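Local atomic coordinates of gene 2 protein (Enterobacteria phage Sf6, PDB entry 5C12), a protein that cuts DNA as the metal-dependent nuclease domain of the large terminase subunit, part of the machinery that packages the genome of phage Sf6. Residues A[21-26]-A[171-176]; A[218-223]-A[243-248]; A[61-66]-A[90-95]; A[39-44]-A[196-201]. The protein carries 1 engineered substitution. All coordinates share one frame; numbering follows the deposited sequence.

Interaction 1 (A[21-26]-A[171-176]); sequences MAIIKR and QFYYAL
Ile-23 reaches helix 168-189 with two branches, each meeting a different tyrosine. Its CG2 methyl touches the hydroxyl end of Tyr-174, 3.3 Å from OH and 3.7 Å from CZ of the same ring. CD1 runs past the root of Tyr-173, with CD1 of Ile-23 3.8 Å from CB of Tyr-173, and the two side chains cross at about a right angle. With chi1 at 64°, CG1 of Ile-23 stands between its backbone N and carbonyl carbon, which points CG2 at Tyr-174 and the CG1-CD1 arm at Tyr-173. The helix belongs to the RNase H-like fold of the nuclease domain, where it packs beside helix 249-256; there the hydroxyl of Tyr-173 is hydrogen-bonded to OD1 of Asp-252, a magnesium ligand. Tyr-173 is thus touched at its base by Ile-23 and held at its hydroxyl by a metal-binding carboxylate. The next pair is looser although buried: CD1 of Ile-24 approaches CD2 of Leu-176 to 4.2 Å, again crossing near a right angle, and both side chains also lean on Leu-218. The solvent side begins with the partly exposed Tyr-174, and beyond Ile-24 the chain turns outward through the exposed Lys-25 into helix 26-32.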
loop_
_atom_site.group_PDB
_atom_site.type_symbol
_atom_site.label_atom_id
_atom_site.label_comp_id
_atom_site.label_asym_id
_atom_site.label_seq_id
_atom_site.Cartn_x
_atom_site.Cartn_y
_atom_site.Cartn_z
ATOM N N MET A 21 -6.693 5.777 -17.751
ATOM C CA MET A 21 -6.376 6.517 -16.534
ATOM C C MET A 21 -5.858 5.615 -15.416
ATOM O O MET A 21 -5.399 6.116 -14.397
ATOM C CB MET A 21 -7.604 7.280 -16.023
ATOM C CG MET A 21 -8.093 8.374 -16.974
ATOM S SD MET A 21 -6.851 9.664 -17.206
ATOM C CE MET A 21 -7.321 10.829 -15.928
ATOM N N ALA A 22 -5.935 4.298 -15.592
ATOM C CA ALA A 22 -5.403 3.386 -14.577
ATOM C C ALA A 22 -3.895 3.559 -14.441
ATOM O O ALA A 22 -3.196 3.785 -15.421
ATOM C CB ALA A 22 -5.745 1.945 -14.892
ATOM N N ILE A 23 -3.382 3.440 -13.218
ATOM C CA ILE A 23 -1.962 3.698 -12.994
ATOM C C ILE A 23 -1.086 2.439 -12.928
ATOM O O ILE A 23 0.133 2.534 -12.995
ATOM C CB ILE A 23 -1.747 4.530 -11.711
ATOM C CG1 ILE A 23 -2.213 3.746 -10.486
ATOM C CG2 ILE A 23 -2.480 5.854 -11.836
ATOM C CD1 ILE A 23 -1.692 4.287 -9.177
ATOM N N ILE A 24 -1.703 1.264 -12.818
ATOM C CA ILE A 24 -0.963 0.002 -12.710
ATOM C C ILE A 24 -1.484 -1.003 -13.729
ATOM O O ILE A 24 -2.683 -1.231 -13.819
ATOM C CB ILE A 24 -1.066 -0.596 -11.291
ATOM C CG1 ILE A 24 -0.236 0.249 -10.328
ATOM C CG2 ILE A 24 -0.587 -2.051 -11.255
ATOM C CD1 ILE A 24 -0.609 0.052 -8.853
ATOM N N LYS A 25 -0.565 -1.534 -14.536
ATOM C CA LYS A 25 -0.857 -2.557 -15.525
ATOM C C LYS A 25 -0.817 -3.955 -14.932
ATOM O O LYS A 25 0.079 -4.294 -14.172
ATOM C CB LYS A 25 0.147 -2.471 -16.684
ATOM C CG LYS A 25 0.010 -1.207 -17.503
ATOM C CD LYS A 25 -1.135 -1.329 -18.523
ATOM C CE LYS A 25 -1.285 -0.052 -19.317
ATOM N NZ LYS A 25 -1.405 1.155 -18.449
ATOM N N ARG A 26 -1.777 -4.780 -15.339
ATOM C CA ARG A 26 -1.828 -6.145 -14.880
ATOM C C ARG A 26 -0.542 -6.889 -15.224
ATOM O O ARG A 26 -0.060 -7.689 -14.439
ATOM C CB ARG A 26 -3.036 -6.836 -15.505
ATOM C CG ARG A 26 -3.191 -8.267 -15.094
ATOM C CD ARG A 26 -3.528 -8.359 -13.642
ATOM N NE ARG A 26 -3.574 -9.741 -13.197
ATOM C CZ ARG A 26 -4.588 -10.290 -12.543
ATOM N NH1 ARG A 26 -5.674 -9.586 -12.227
ATOM N NH2 ARG A 26 -4.501 -11.563 -12.191
ATOM N N GLN A 171 1.090 10.159 -3.939
ATOM C CA GLN A 171 2.517 9.909 -3.792
ATOM C C GLN A 171 2.820 8.430 -3.576
ATOM O O GLN A 171 3.683 7.853 -4.240
ATOM C CB GLN A 171 3.058 10.717 -2.624
ATOM C CG GLN A 171 4.515 10.489 -2.293
ATOM C CD GLN A 171 4.941 11.353 -1.145
ATOM O OE1 GLN A 171 4.153 11.634 -0.241
ATOM N NE2 GLN A 171 6.182 11.795 -1.179
ATOM N N PHE A 172 2.108 7.803 -2.656
ATOM C CA PHE A 172 2.444 6.421 -2.332
ATOM C C PHE A 172 1.858 5.414 -3.288
ATOM O O PHE A 172 2.483 4.368 -3.492
ATOM C CB PHE A 172 2.220 6.136 -0.848
ATOM C CG PHE A 172 3.193 6.887 -0.009
ATOM C CD1 PHE A 172 4.527 6.520 -0.021
ATOM C CD2 PHE A 172 2.826 8.036 0.665
ATOM C CE1 PHE A 172 5.460 7.224 0.684
ATOM C CE2 PHE A 172 3.767 8.759 1.381
ATOM C CZ PHE A 172 5.083 8.355 1.380
ATOM N N TYR A 173 0.724 5.699 -3.932
ATOM C CA TYR A 173 0.270 4.814 -5.006
ATOM C C TYR A 173 1.256 4.863 -6.178
ATOM O O TYR A 173 1.518 3.839 -6.811
ATOM C CB TYR A 173 -1.150 5.133 -5.483
ATOM C CG TYR A 173 -2.203 4.203 -4.928
ATOM C CD1 TYR A 173 -2.138 2.843 -5.194
ATOM C CD2 TYR A 173 -3.256 4.659 -4.123
ATOM C CE1 TYR A 173 -3.051 1.995 -4.713
ATOM C CE2 TYR A 173 -4.196 3.791 -3.621
ATOM C CZ TYR A 173 -4.083 2.441 -3.921
ATOM O OH TYR A 173 -4.982 1.546 -3.427
ATOM N N TYR A 174 1.833 6.026 -6.467
ATOM C CA TYR A 174 2.835 6.101 -7.532
ATOM C C TYR A 174 4.175 5.488 -7.100
ATOM O O TYR A 174 4.918 5.003 -7.946
ATOM C CB TYR A 174 3.008 7.537 -8.041
ATOM C CG TYR A 174 2.019 7.866 -9.127
ATOM C CD1 TYR A 174 2.261 7.474 -10.442
ATOM C CD2 TYR A 174 0.812 8.509 -8.847
ATOM C CE1 TYR A 174 1.343 7.747 -11.440
ATOM C CE2 TYR A 174 -0.101 8.783 -9.849
ATOM C CZ TYR A 174 0.165 8.397 -11.141
ATOM O OH TYR A 174 -0.749 8.672 -12.139
ATOM N N ALA A 175 4.488 5.506 -5.804
ATOM C CA ALA A 175 5.659 4.794 -5.315
ATOM C C ALA A 175 5.481 3.316 -5.639
ATOM O O ALA A 175 6.414 2.647 -6.101
ATOM C CB ALA A 175 5.834 4.997 -3.797
ATOM N N LEU A 176 4.283 2.831 -5.403
ATOM C CA LEU A 176 3.951 1.436 -5.696
ATOM C C LEU A 176 4.049 1.190 -7.207
ATOM O O LEU A 176 4.682 0.225 -7.659
ATOM C CB LEU A 176 2.563 1.128 -5.173
ATOM C CG LEU A 176 1.931 -0.231 -5.497
ATOM C CD1 LEU A 176 2.865 -1.323 -5.007
ATOM C CD2 LEU A 176 0.568 -0.335 -4.844
#

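Interaction 2 (A[218-223]-A[243-248]); sequences LTQIQR and LGIPSP
Two loops meet here through side chains alone, Gln-220, Ile-221 and Gln-222 against Ile-245, Pro-248 and Leu-243, beside the metal site of this RNase H-like nuclease domain. Segment 218-223 leaves helix 208-218 through a type I turn, while 243-248 joins helix 236-243 to helix 249-256, which carries the magnesium ligand Asp-252. The buried end of the contact is apolar: CD1 of Ile-221 lies 3.8 Å from CG of Pro-248, the residue at the N-cap position of helix 249-256. The same isoleucine packs on Tyr-173, whereas Ser-247, next to the proline, is hydrogen-bonded to Asp-55. At the middle, Gln-220 and Ile-245 slide past each other in opposite directions. Gln-220 bends at chi2 (-88°), which lays its amide alongside Ile-245; CD1 of Ile-245 is 3.6 Å from CB of Gln-220 and 3.8 Å from its NE2. Neither glutamine forms a hydrogen bond across the contact, and their amides serve as packing surfaces. Toward solvent, the extended Gln-222 comes head-on to the exposed Leu-243, at the end of helix 236-243. There the methyl CD1 of Leu-243 sits against the amide of Gln-222, 3.2 Å from OE1 and 3.6 Å from NE2.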
loop_
_atom_site.group_PDB
_atom_site.type_symbol
_atom_site.label_atom_id
_atom_site.label_comp_id
_atom_site.label_asym_id
_atom_site.label_seq_id
_atom_site.Cartn_x
_atom_site.Cartn_y
_atom_site.Cartn_z
ATOM N N LEU A 218 -5.909 -3.410 -7.634
ATOM C CA LEU A 218 -4.832 -2.523 -8.064
ATOM C C LEU A 218 -5.027 -1.970 -9.483
ATOM O O LEU A 218 -4.645 -0.829 -9.770
ATOM C CB LEU A 218 -3.474 -3.226 -7.969
ATOM C CG LEU A 218 -2.860 -3.390 -6.570
ATOM C CD1 LEU A 218 -1.603 -4.225 -6.637
ATOM C CD2 LEU A 218 -2.530 -2.035 -5.952
ATOM N N THR A 219 -5.600 -2.774 -10.375
ATOM C CA THR A 219 -5.804 -2.330 -11.741
ATOM C C THR A 219 -7.002 -1.413 -11.904
ATOM O O THR A 219 -7.266 -0.946 -13.018
ATOM C CB THR A 219 -5.947 -3.522 -12.687
ATOM O OG1 THR A 219 -7.018 -4.361 -12.236
ATOM C CG2 THR A 219 -4.634 -4.306 -12.712
ATOM N N GLN A 220 -7.694 -1.127 -10.800
ATOM C CA GLN A 220 -8.830 -0.208 -10.807
ATOM C C GLN A 220 -8.447 1.185 -10.311
ATOM O O GLN A 220 -9.224 2.125 -10.470
ATOM C CB GLN A 220 -9.953 -0.742 -9.917
ATOM C CG GLN A 220 -10.482 -2.116 -10.313
ATOM C CD GLN A 220 -11.588 -2.042 -11.320
ATOM O OE1 GLN A 220 -11.428 -1.464 -12.398
ATOM N NE2 GLN A 220 -12.734 -2.617 -10.975
ATOM N N ILE A 221 -7.273 1.317 -9.699
ATOM C CA ILE A 221 -6.829 2.611 -9.165
ATOM C C ILE A 221 -6.579 3.546 -10.352
ATOM O O ILE A 221 -5.866 3.193 -11.298
ATOM C CB ILE A 221 -5.581 2.481 -8.293
ATOM C CG1 ILE A 221 -5.818 1.515 -7.128
ATOM C CG2 ILE A 221 -5.149 3.851 -7.771
ATOM C CD1 ILE A 221 -6.952 1.919 -6.198
ATOM N N GLN A 222 -7.192 4.722 -10.322
ATOM C CA GLN A 222 -7.197 5.590 -11.497
ATOM C C GLN A 222 -6.822 7.030 -11.184
ATOM O O GLN A 222 -7.193 7.575 -10.149
ATOM C CB GLN A 222 -8.579 5.600 -12.156
ATOM C CG GLN A 222 -8.935 4.330 -12.871
ATOM C CD GLN A 222 -10.352 4.347 -13.369
ATOM O OE1 GLN A 222 -11.055 3.342 -13.290
ATOM N NE2 GLN A 222 -10.787 5.494 -13.898
ATOM N N ARG A 223 -6.122 7.636 -12.126
ATOM C CA ARG A 223 -5.840 9.058 -12.081
ATOM C C ARG A 223 -7.116 9.857 -12.338
ATOM O O ARG A 223 -8.044 9.371 -12.996
ATOM C CB ARG A 223 -4.772 9.358 -13.134
ATOM C CG ARG A 223 -4.158 10.729 -13.083
ATOM C CD ARG A 223 -3.036 10.854 -14.115
ATOM N NE ARG A 223 -2.718 12.251 -14.375
ATOM C CZ ARG A 223 -1.949 12.679 -15.370
ATOM N NH1 ARG A 223 -1.406 11.815 -16.219
ATOM N NH2 ARG A 223 -1.725 13.977 -15.513
ATOM N N LEU A 243 -18.074 4.602 -11.140
ATOM C CA LEU A 243 -17.716 3.389 -11.873
ATOM C C LEU A 243 -18.222 2.109 -11.217
ATOM O O LEU A 243 -17.977 1.011 -11.722
ATOM C CB LEU A 243 -16.195 3.306 -12.014
ATOM C CG LEU A 243 -15.530 4.481 -12.733
ATOM C CD1 LEU A 243 -14.026 4.299 -12.763
ATOM C CD2 LEU A 243 -16.081 4.633 -14.145
ATOM N N GLY A 244 -18.909 2.249 -10.092
ATOM C CA GLY A 244 -19.502 1.114 -9.411
ATOM C C GLY A 244 -18.504 0.131 -8.830
ATOM O O GLY A 244 -18.841 -1.029 -8.614
ATOM N N ILE A 245 -17.286 0.576 -8.543
ATOM C CA ILE A 245 -16.289 -0.355 -8.020
ATOM C C ILE A 245 -16.189 -0.221 -6.503
ATOM O O ILE A 245 -16.169 0.891 -5.969
ATOM C CB ILE A 245 -14.901 -0.215 -8.714
ATOM C CG1 ILE A 245 -13.803 0.194 -7.744
ATOM C CG2 ILE A 245 -14.954 0.759 -9.882
ATOM C CD1 ILE A 245 -12.689 -0.804 -7.655
ATOM N N PRO A 246 -16.160 -1.363 -5.809
ATOM C CA PRO A 246 -16.112 -1.373 -4.347
ATOM C C PRO A 246 -14.793 -0.815 -3.829
ATOM O O PRO A 246 -13.809 -0.710 -4.566
ATOM C CB PRO A 246 -16.263 -2.859 -3.988
ATOM C CG PRO A 246 -15.922 -3.603 -5.212
ATOM C CD PRO A 246 -16.238 -2.722 -6.375
ATOM N N SER A 247 -14.780 -0.469 -2.550
ATOM C CA SER A 247 -13.612 0.166 -1.955
ATOM C C SER A 247 -12.421 -0.787 -2.042
ATOM O O SER A 247 -12.537 -1.961 -1.681
ATOM C CB SER A 247 -13.901 0.536 -0.507
ATOM O OG SER A 247 -12.949 1.476 -0.044
ATOM N N PRO A 248 -11.277 -0.287 -2.537
ATOM C CA PRO A 248 -10.121 -1.154 -2.772
ATOM C C PRO A 248 -9.228 -1.247 -1.544
ATOM O O PRO A 248 -8.108 -0.728 -1.536
ATOM C CB PRO A 248 -9.422 -0.454 -3.937
ATOM C CG PRO A 248 -9.654 1.009 -3.661
ATOM C CD PRO A 248 -11.064 1.063 -3.100
#

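Interaction 3 (A[61-66]-A[90-95]); sequences KGYASR and TSLAIE
The Tyr-63 ring carries Leu-92 over one face, while Ala-93 adjoins the phenol end obliquely. CB of Leu-92 lies 3.5 Å above the ring plane and 3.7 Å from the Tyr-63 centroid, 18° off the normal, a CH-pi contact displaced toward the hydroxyl side of the ring. CD1 of Leu-92 extends the cover back toward the root of the tyrosine, 3.8 Å from CG of Tyr-63, so one side chain spans the length of the ring. With CG of Tyr-63 anti to the backbone N (chi1 173°), the ring reaches from strand 61-67 to the last turns of helix 82-95. This is helix-on-sheet packing in the RNase H-like fold; Trp-88 and Ala-89, earlier in the helix, also touch the Tyr-63 side chain. At the tip, OH of Tyr-63 is 3.3 Å from CA of Ala-93, but the nearby backbone N of that residue is not hydrogen-bonded to it. The hydroxyl instead bonds to Asp-96, just beyond the helix, and to Ser-49 on strand 47-52. Across the contact itself the attraction is thus dispersion and CH-pi, while the two polar partners beyond it fix the phenol tip between sheet and helix end.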
loop_
_atom_site.group_PDB
_atom_site.type_symbol
_atom_site.label_atom_id
_atom_site.label_comp_id
_atom_site.label_asym_id
_atom_site.label_seq_id
_atom_site.Cartn_x
_atom_site.Cartn_y
_atom_site.Cartn_z
ATOM N N LYS A 61 -12.220 -5.097 5.354
ATOM C CA LYS A 61 -11.014 -4.382 5.708
ATOM C C LYS A 61 -9.777 -4.980 5.048
ATOM O O LYS A 61 -9.800 -6.114 4.577
ATOM C CB LYS A 61 -10.840 -4.409 7.216
ATOM C CG LYS A 61 -12.005 -3.728 7.946
ATOM C CD LYS A 61 -12.100 -4.078 9.399
ATOM C CE LYS A 61 -13.149 -3.216 10.061
ATOM N NZ LYS A 61 -14.484 -3.363 9.428
ATOM N N GLY A 62 -8.687 -4.230 5.042
ATOM C CA GLY A 62 -7.480 -4.691 4.387
ATOM C C GLY A 62 -6.260 -4.663 5.276
ATOM O O GLY A 62 -6.159 -3.824 6.197
ATOM N N TYR A 63 -5.347 -5.583 5.019
ATOM C CA TYR A 63 -4.035 -5.619 5.638
ATOM C C TYR A 63 -3.004 -6.054 4.622
ATOM O O TYR A 63 -3.266 -6.913 3.795
ATOM C CB TYR A 63 -4.040 -6.590 6.807
ATOM C CG TYR A 63 -2.695 -6.860 7.435
ATOM C CD1 TYR A 63 -1.836 -7.797 6.914
ATOM C CD2 TYR A 63 -2.282 -6.167 8.552
ATOM C CE1 TYR A 63 -0.609 -8.049 7.485
ATOM C CE2 TYR A 63 -1.073 -6.409 9.124
ATOM C CZ TYR A 63 -0.232 -7.336 8.599
ATOM O OH TYR A 63 0.975 -7.587 9.228
ATOM N N ALA A 64 -1.829 -5.466 4.705
ATOM C CA ALA A 64 -0.720 -5.856 3.844
ATOM C C ALA A 64 0.557 -5.792 4.637
ATOM O O ALA A 64 0.678 -4.964 5.535
ATOM C CB ALA A 64 -0.638 -4.954 2.637
ATOM N N SER A 65 1.511 -6.664 4.332
ATOM C CA SER A 65 2.807 -6.588 4.970
ATOM C C SER A 65 3.897 -6.953 3.989
ATOM O O SER A 65 3.708 -7.831 3.141
ATOM C CB SER A 65 2.869 -7.526 6.171
ATOM O OG SER A 65 4.081 -7.361 6.875
ATOM N N ARG A 66 5.039 -6.288 4.121
ATOM C CA ARG A 66 6.209 -6.631 3.330
ATOM C C ARG A 66 7.444 -6.668 4.196
ATOM O O ARG A 66 7.528 -5.976 5.226
ATOM C CB ARG A 66 6.394 -5.603 2.217
ATOM C CG ARG A 66 6.745 -4.197 2.669
ATOM C CD ARG A 66 6.758 -3.211 1.520
ATOM N NE ARG A 66 6.972 -1.825 1.947
ATOM C CZ ARG A 66 8.132 -1.185 1.947
ATOM N NH1 ARG A 66 9.258 -1.775 1.552
ATOM N NH2 ARG A 66 8.170 0.085 2.315
ATOM N N THR A 90 -3.567 -5.409 14.009
ATOM C CA THR A 90 -2.400 -5.281 14.870
ATOM C C THR A 90 -1.876 -6.651 15.282
ATOM O O THR A 90 -0.672 -6.849 15.405
ATOM C CB THR A 90 -2.667 -4.401 16.127
ATOM O OG1 THR A 90 -3.780 -4.896 16.877
ATOM C CG2 THR A 90 -2.928 -2.947 15.696
ATOM N N SER A 91 -2.775 -7.605 15.492
ATOM C CA SER A 91 -2.343 -8.971 15.770
ATOM C C SER A 91 -1.591 -9.560 14.580
ATOM O O SER A 91 -0.581 -10.229 14.761
ATOM C CB SER A 91 -3.531 -9.837 16.147
ATOM O OG SER A 91 -3.956 -9.506 17.460
ATOM N N LEU A 92 -2.052 -9.303 13.361
ATOM C CA LEU A 92 -1.283 -9.718 12.174
ATOM C C LEU A 92 0.098 -9.065 12.131
ATOM O O LEU A 92 1.091 -9.717 11.814
ATOM C CB LEU A 92 -2.045 -9.452 10.867
ATOM C CG LEU A 92 -3.204 -10.415 10.572
ATOM C CD1 LEU A 92 -3.925 -9.916 9.333
ATOM C CD2 LEU A 92 -2.705 -11.834 10.396
ATOM N N ALA A 93 0.169 -7.780 12.460
ATOM C CA ALA A 93 1.441 -7.082 12.459
ATOM C C ALA A 93 2.409 -7.734 13.452
ATOM O O ALA A 93 3.603 -7.907 13.175
ATOM C CB ALA A 93 1.233 -5.605 12.790
ATOM N N ILE A 94 1.904 -8.081 14.627
ATOM C CA ILE A 94 2.713 -8.801 15.580
ATOM C C ILE A 94 3.170 -10.154 15.020
ATOM O O ILE A 94 4.353 -10.500 15.111
ATOM C CB ILE A 94 1.946 -8.950 16.901
ATOM C CG1 ILE A 94 1.804 -7.573 17.544
ATOM C CG2 ILE A 94 2.654 -9.931 17.848
ATOM C CD1 ILE A 94 0.749 -7.541 18.608
ATOM N N GLU A 95 2.245 -10.912 14.440
ATOM C CA GLU A 95 2.558 -12.224 13.872
ATOM C C GLU A 95 3.620 -12.113 12.771
ATOM O O GLU A 95 4.486 -12.993 12.636
ATOM C CB GLU A 95 1.275 -12.853 13.335
ATOM C CG GLU A 95 1.435 -14.250 12.791
ATOM C CD GLU A 95 0.110 -14.889 12.394
ATOM O OE1 GLU A 95 -0.949 -14.246 12.554
ATOM O OE2 GLU A 95 0.127 -16.043 11.922
#

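Interaction 4 (A[39-44]-A[196-201]); sequences LGWKAK and DDMLSF
At one margin of the sheet of the RNase H-like domain, short strand 200-201 is one of the two edge strands, and the loop that leads from helix 35-39 to strand 47-52 folds against it and the residues before it. Leu-39 and Trp-41 meet Met-198, and Trp-41 also meets Ser-200. The thioether of Met-198 does most of the bridging: its chain is bent at chi3 (-79°), which swings the terminal methyl CE up to the pyrrole side of the indole, 3.5 Å from NE1 of Trp-41 and 3.9 Å from CE2 of the same ring. The methyl approaches obliquely. SD of Met-198 rests 4.0 Å from CD1 of Leu-39, which is equally near CE, and that leucine methyl also lies at the indole edge, in the ring plane, so Leu-39, Trp-41 and Met-198 form one apolar cluster. Farther round the indole, CH2 of Trp-41 meets CB of Ser-200 at 3.9 Å. The serine hydroxyl is not spent on the ring: OG is hydrogen-bonded to ND1 of His-36 on helix 35-39. Val-70 of the neighbouring strand 70-77 also touches Trp-41, and Val-187 of helix 168-189 touches Leu-39. No hydrogen bond joins the two segments, and NE1 of Trp-41, buried here beside the methionine methyl, has no acceptor anywhere in the model. The contact is thus held by apolar packing, with an indole N-H buried at some probable cost, while the Ser-200 to His-36 bond supplies polar fixing beside it.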
loop_
_atom_site.group_PDB
_atom_site.type_symbol
_atom_site.label_atom_id
_atom_site.label_comp_id
_atom_site.label_asym_id
_atom_site.label_seq_id
_atom_site.Cartn_x
_atom_site.Cartn_y
_atom_site.Cartn_z
ATOM N N LEU A 39 14.554 -13.386 -10.330
ATOM C CA LEU A 39 15.745 -12.577 -10.511
ATOM C C LEU A 39 16.853 -12.906 -9.516
ATOM O O LEU A 39 17.960 -12.401 -9.642
ATOM C CB LEU A 39 15.390 -11.099 -10.411
ATOM C CG LEU A 39 14.428 -10.577 -11.477
ATOM C CD1 LEU A 39 13.998 -9.147 -11.162
ATOM C CD2 LEU A 39 15.064 -10.663 -12.850
ATOM N N GLY A 40 16.554 -13.729 -8.520
ATOM C CA GLY A 40 17.580 -14.212 -7.619
ATOM C C GLY A 40 17.983 -13.252 -6.511
ATOM O O GLY A 40 19.174 -13.072 -6.246
ATOM N N TRP A 41 17.010 -12.654 -5.846
ATOM C CA TRP A 41 17.323 -11.892 -4.637
ATOM C C TRP A 41 16.363 -12.206 -3.505
ATOM O O TRP A 41 15.339 -12.853 -3.705
ATOM C CB TRP A 41 17.394 -10.391 -4.910
ATOM C CG TRP A 41 16.257 -9.820 -5.652
ATOM C CD1 TRP A 41 16.120 -9.720 -7.014
ATOM C CD2 TRP A 41 15.089 -9.244 -5.091
ATOM N NE1 TRP A 41 14.926 -9.116 -7.322
ATOM C CE2 TRP A 41 14.282 -8.804 -6.155
ATOM C CE3 TRP A 41 14.647 -9.032 -3.782
ATOM C CZ2 TRP A 41 13.054 -8.182 -5.949
ATOM C CZ3 TRP A 41 13.435 -8.417 -3.596
ATOM C CH2 TRP A 41 12.653 -8.004 -4.667
ATOM N N LYS A 42 16.739 -11.771 -2.304
ATOM C CA LYS A 42 16.044 -12.113 -1.064
ATOM C C LYS A 42 15.564 -10.834 -0.392
ATOM O O LYS A 42 16.159 -9.777 -0.577
ATOM C CB LYS A 42 17.001 -12.813 -0.088
ATOM C CG LYS A 42 17.412 -14.223 -0.466
ATOM C CD LYS A 42 16.220 -15.173 -0.451
ATOM C CE LYS A 42 16.604 -16.570 0.048
ATOM N NZ LYS A 42 17.687 -17.201 -0.757
ATOM N N ALA A 43 14.494 -10.941 0.387
ATOM C CA ALA A 43 13.977 -9.810 1.152
ATOM C C ALA A 43 15.010 -9.316 2.158
ATOM O O ALA A 43 15.547 -10.095 2.946
ATOM C CB ALA A 43 12.704 -10.212 1.869
ATOM N N LYS A 44 15.248 -8.004 2.145
ATOM C CA LYS A 44 16.126 -7.341 3.110
ATOM C C LYS A 44 15.515 -5.992 3.467
ATOM O O LYS A 44 15.146 -5.216 2.582
ATOM C CB LYS A 44 17.497 -7.079 2.521
ATOM C CG LYS A 44 18.310 -8.308 2.209
ATOM C CD LYS A 44 18.739 -9.052 3.440
ATOM C CE LYS A 44 19.815 -10.070 3.088
ATOM N NZ LYS A 44 20.150 -10.966 4.210
ATOM N N ASP A 196 15.974 -2.904 -4.096
ATOM C CA ASP A 196 15.397 -1.940 -3.163
ATOM C C ASP A 196 14.362 -1.007 -3.800
ATOM O O ASP A 196 13.504 -0.429 -3.118
ATOM C CB ASP A 196 16.502 -1.124 -2.491
ATOM C CG ASP A 196 17.182 -1.880 -1.367
ATOM O OD1 ASP A 196 16.974 -3.104 -1.228
ATOM O OD2 ASP A 196 17.971 -1.244 -0.641
ATOM N N ASP A 197 14.416 -0.886 -5.116
ATOM C CA ASP A 197 13.499 -0.055 -5.877
ATOM C C ASP A 197 12.387 -0.893 -6.564
ATOM O O ASP A 197 11.559 -0.349 -7.277
ATOM C CB ASP A 197 14.284 0.715 -6.938
ATOM C CG ASP A 197 15.326 1.648 -6.339
ATOM O OD1 ASP A 197 15.035 2.185 -5.253
ATOM O OD2 ASP A 197 16.401 1.837 -6.954
ATOM N N MET A 198 12.397 -2.195 -6.337
ATOM C CA MET A 198 11.417 -3.101 -6.955
ATOM C C MET A 198 10.362 -3.532 -5.935
ATOM O O MET A 198 10.387 -3.090 -4.778
ATOM C CB MET A 198 12.132 -4.323 -7.518
ATOM C CG MET A 198 12.957 -3.990 -8.752
ATOM S SD MET A 198 13.517 -5.386 -9.752
ATOM C CE MET A 198 14.908 -5.972 -8.819
ATOM N N LEU A 199 9.435 -4.399 -6.346
ATOM C CA LEU A 199 8.473 -4.993 -5.431
ATOM C C LEU A 199 8.123 -6.364 -5.980
ATOM O O LEU A 199 7.794 -6.495 -7.157
ATOM C CB LEU A 199 7.215 -4.144 -5.303
ATOM C CG LEU A 199 6.391 -4.555 -4.080
ATOM C CD1 LEU A 199 7.095 -4.189 -2.782
ATOM C CD2 LEU A 199 5.002 -3.920 -4.159
ATOM N N SER A 200 8.300 -7.380 -5.152
ATOM C CA SER A 200 7.956 -8.754 -5.469
ATOM C C SER A 200 6.788 -9.222 -4.631
ATOM O O SER A 200 6.706 -8.931 -3.435
ATOM C CB SER A 200 9.157 -9.661 -5.225
ATOM O OG SER A 200 8.862 -11.006 -5.591
ATOM N N PHE A 201 5.870 -9.975 -5.235
ATOM C CA PHE A 201 4.847 -10.655 -4.463
ATOM C C PHE A 201 5.234 -12.109 -4.187
ATOM O O PHE A 201 5.403 -12.893 -5.093
ATOM C CB PHE A 201 3.490 -10.596 -5.172
ATOM C CG PHE A 201 3.018 -9.197 -5.421
ATOM C CD1 PHE A 201 2.458 -8.463 -4.395
ATOM C CD2 PHE A 201 3.144 -8.625 -6.679
ATOM C CE1 PHE A 201 2.052 -7.154 -4.616
ATOM C CE2 PHE A 201 2.750 -7.330 -6.899
ATOM C CZ PHE A 201 2.185 -6.598 -5.871
#

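Overall arrangement
From the N terminus, segment 21-26 opens the loop that interaction 1 closes on helix 168-189. Before it closes, 39-44 opens the loop of interaction 4, which ends at strand 200-201, so the two cross; Leu-176 and Leu-199 touch where they meet. Interaction 3, a short strand-to-helix closure, lies within both loops, on the far side of the chain's centre from interaction 1. Interaction 2 follows all three in series and closes a small loop around helix 236-243. Its first segment runs beside segment 21-26, with probable backbone hydrogen bonds from Ile-23 to Ile-221 and from Arg-223 to Met-21. Together they tie the N-terminal segment, the sheet and the helices around the metal site.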